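Long-range contact in GlcNAc Inducible Gene 2, GIG2 (Candida albicans, PDB 6AKZ), which binds iron and is probably an oxygenase of the DUF1479 family, encoded by a gene induced by N-acetylglucosamine: residues 37-42 with 286-291. Numbering follows the deposited sequence.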
loop_
_atom_site.group_PDB
_atom_site.type_symbol
_atom_site.label_atom_id
_atom_site.label_comp_id
_atom_site.label_asym_id
_atom_site.label_seq_id
_atom_site.Cartn_x
_atom_site.Cartn_y
_atom_site.Cartn_z
ATOM N N ALA A 37 -27.664 -1.500 11.715
ATOM C CA ALA A 37 -27.626 -0.281 12.490
ATOM C C ALA A 37 -26.311 0.450 12.295
ATOM O O ALA A 37 -26.312 1.684 12.192
ATOM C CB ALA A 37 -27.843 -0.523 13.949
ATOM N N SER A 38 -25.233 -0.338 12.197
ATOM C CA SER A 38 -23.867 0.216 12.118
ATOM C C SER A 38 -23.664 0.971 10.776
ATOM O O SER A 38 -22.927 1.967 10.743
ATOM C CB SER A 38 -22.818 -0.892 12.301
ATOM O OG SER A 38 -22.593 -1.640 11.110
ATOM N N TRP A 39 -24.250 0.445 9.705
ATOM C CA TRP A 39 -24.248 1.055 8.383
ATOM C C TRP A 39 -24.944 2.397 8.358
ATOM O O TRP A 39 -24.473 3.360 7.744
ATOM C CB TRP A 39 -24.912 0.145 7.358
ATOM C CG TRP A 39 -25.085 0.814 5.959
ATOM C CD1 TRP A 39 -26.213 1.433 5.458
ATOM C CD2 TRP A 39 -24.083 0.932 4.920
ATOM N NE1 TRP A 39 -25.979 1.882 4.168
ATOM C CE2 TRP A 39 -24.674 1.611 3.828
ATOM C CE3 TRP A 39 -22.734 0.562 4.821
ATOM C CZ2 TRP A 39 -23.976 1.884 2.649
ATOM C CZ3 TRP A 39 -22.072 0.805 3.616
ATOM C CH2 TRP A 39 -22.673 1.467 2.564
ATOM N N LYS A 40 -26.066 2.485 9.079
ATOM C CA LYS A 40 -26.733 3.759 9.245
ATOM C C LYS A 40 -25.920 4.803 10.054
ATOM O O LYS A 40 -25.816 5.951 9.639
ATOM C CB LYS A 40 -28.079 3.470 9.877
ATOM C CG LYS A 40 -28.965 2.766 8.873
ATOM C CD LYS A 40 -30.254 2.324 9.525
ATOM C CE LYS A 40 -31.017 1.490 8.527
ATOM N NZ LYS A 40 -32.239 1.026 9.269
ATOM N N ARG A 41 -25.368 4.412 11.181
ATOM C CA ARG A 41 -24.414 5.261 11.949
ATOM C C ARG A 41 -23.221 5.732 11.036
ATOM O O ARG A 41 -22.778 6.879 11.120
ATOM C CB ARG A 41 -23.795 4.545 13.121
ATOM C CG ARG A 41 -24.766 4.016 14.173
ATOM C CD ARG A 41 -24.048 3.769 15.510
ATOM N NE ARG A 41 -23.005 2.737 15.386
ATOM C CZ ARG A 41 -23.195 1.437 15.506
ATOM N NH1 ARG A 41 -24.427 0.944 15.758
ATOM N NH2 ARG A 41 -22.161 0.615 15.376
ATOM N N LEU A 42 -22.712 4.816 10.242
ATOM C CA LEU A 42 -21.576 5.075 9.377
ATOM C C LEU A 42 -21.851 6.221 8.369
ATOM O O LEU A 42 -21.056 7.155 8.250
ATOM C CB LEU A 42 -21.151 3.822 8.633
ATOM C CG LEU A 42 -20.047 4.015 7.587
ATOM C CD1 LEU A 42 -18.739 4.455 8.291
ATOM C CD2 LEU A 42 -19.825 2.759 6.822
ATOM N N MET A 286 -16.032 -2.115 2.861
ATOM C CA MET A 286 -16.276 -3.523 3.224
ATOM C C MET A 286 -17.733 -3.877 3.287
ATOM O O MET A 286 -18.080 -4.997 3.003
ATOM C CB MET A 286 -15.580 -3.939 4.509
ATOM C CG MET A 286 -14.048 -3.861 4.394
ATOM S SD MET A 286 -13.251 -4.589 2.916
ATOM C CE MET A 286 -13.771 -6.300 3.034
ATOM N N LEU A 287 -18.548 -2.961 3.774
ATOM C CA LEU A 287 -19.985 -3.183 3.817
ATOM C C LEU A 287 -20.752 -2.867 2.556
ATOM O O LEU A 287 -21.919 -3.286 2.429
ATOM C CB LEU A 287 -20.610 -2.406 4.982
ATOM C CG LEU A 287 -20.162 -2.793 6.388
ATOM C CD1 LEU A 287 -20.778 -1.932 7.452
ATOM C CD2 LEU A 287 -20.476 -4.219 6.708
ATOM N N ARG A 288 -20.160 -2.150 1.625
ATOM C CA ARG A 288 -20.870 -1.789 0.393
ATOM C C ARG A 288 -21.534 -2.958 -0.423
ATOM O O ARG A 288 -22.642 -2.747 -0.933
ATOM C CB ARG A 288 -20.041 -0.901 -0.493
ATOM C CG ARG A 288 -20.807 -0.244 -1.632
ATOM C CD ARG A 288 -21.896 0.691 -1.205
ATOM N NE ARG A 288 -22.422 1.415 -2.396
ATOM C CZ ARG A 288 -23.521 2.154 -2.413
ATOM N NH1 ARG A 288 -24.268 2.254 -1.337
ATOM N NH2 ARG A 288 -23.841 2.816 -3.543
ATOM N N PRO A 289 -20.894 -4.142 -0.524
ATOM C CA PRO A 289 -21.562 -5.271 -1.196
ATOM C C PRO A 289 -22.843 -5.686 -0.548
ATOM O O PRO A 289 -23.686 -6.235 -1.252
ATOM C CB PRO A 289 -20.507 -6.392 -1.197
ATOM C CG PRO A 289 -19.193 -5.655 -1.045
ATOM C CD PRO A 289 -19.517 -4.515 -0.118
ATOM N N PHE A 290 -23.023 -5.398 0.742
ATOM C CA PHE A 290 -24.220 -5.697 1.466
ATOM C C PHE A 290 -25.256 -4.552 1.440
ATOM O O PHE A 290 -26.450 -4.776 1.800
ATOM C CB PHE A 290 -23.910 -6.002 2.921
ATOM C CG PHE A 290 -22.916 -7.130 3.094
ATOM C CD1 PHE A 290 -21.528 -6.897 3.083
ATOM C CD2 PHE A 290 -23.344 -8.411 3.213
ATOM C CE1 PHE A 290 -20.642 -7.930 3.190
ATOM C CE2 PHE A 290 -22.442 -9.456 3.336
ATOM C CZ PHE A 290 -21.084 -9.211 3.353
ATOM N N PHE A 291 -24.799 -3.330 1.126
ATOM C CA PHE A 291 -25.677 -2.153 1.141
ATOM C C PHE A 291 -25.476 -1.320 -0.085
ATOM O O PHE A 291 -25.216 -0.116 0.017
ATOM C CB PHE A 291 -25.411 -1.337 2.403
ATOM C CG PHE A 291 -25.676 -2.077 3.682
ATOM C CD1 PHE A 291 -26.983 -2.264 4.149
ATOM C CD2 PHE A 291 -24.655 -2.597 4.424
ATOM C CE1 PHE A 291 -27.239 -2.918 5.343
ATOM C CE2 PHE A 291 -24.895 -3.249 5.630
ATOM C CZ PHE A 291 -26.203 -3.433 6.087
#
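W39 and F291 lie face against face in an offset stack, the five-membered ring of the indole over the phenyl ring, centroids 4.2 Å apart and planes 15° from parallel. The two side chains run past each other in opposite directions, and each puts its CB over the other's ring: F291 CB sits 3.5 Å from the centroid of the indole's six-membered ring, and W39 CB 4.0 Å from that of the phenyl, a reciprocal pair of CH-pi contacts. W39 CG stands anti to the backbone N (chi1 173°), over the rim of the F291 ring. The benzo side of W39 meets L287, whose CB approaches W39 CE3 obliquely at 3.7 Å.

Contacts thin out around this stack. R288 brings CD to within 3.9 Å of W39 CH2; its guanidinium, turned only 15° from the indole plane, has W39 CZ2 at its edge and is held elsewhere by the F327 carbonyl and D294. S38 OG, hydrogen-bonded to the V35 carbonyl, barely touches L287 CD1 at 4.1 Å. The loose side is the solvent face of the helix, where exposed R41 is salt-bridged to E219. Y303, edge-to-face, and Y284 also pack against W39, extending the stack into an aromatic cluster that ties helix 32-56 to helix 278-287 and the residues following it, away from the iron site of this cupin-clan protein.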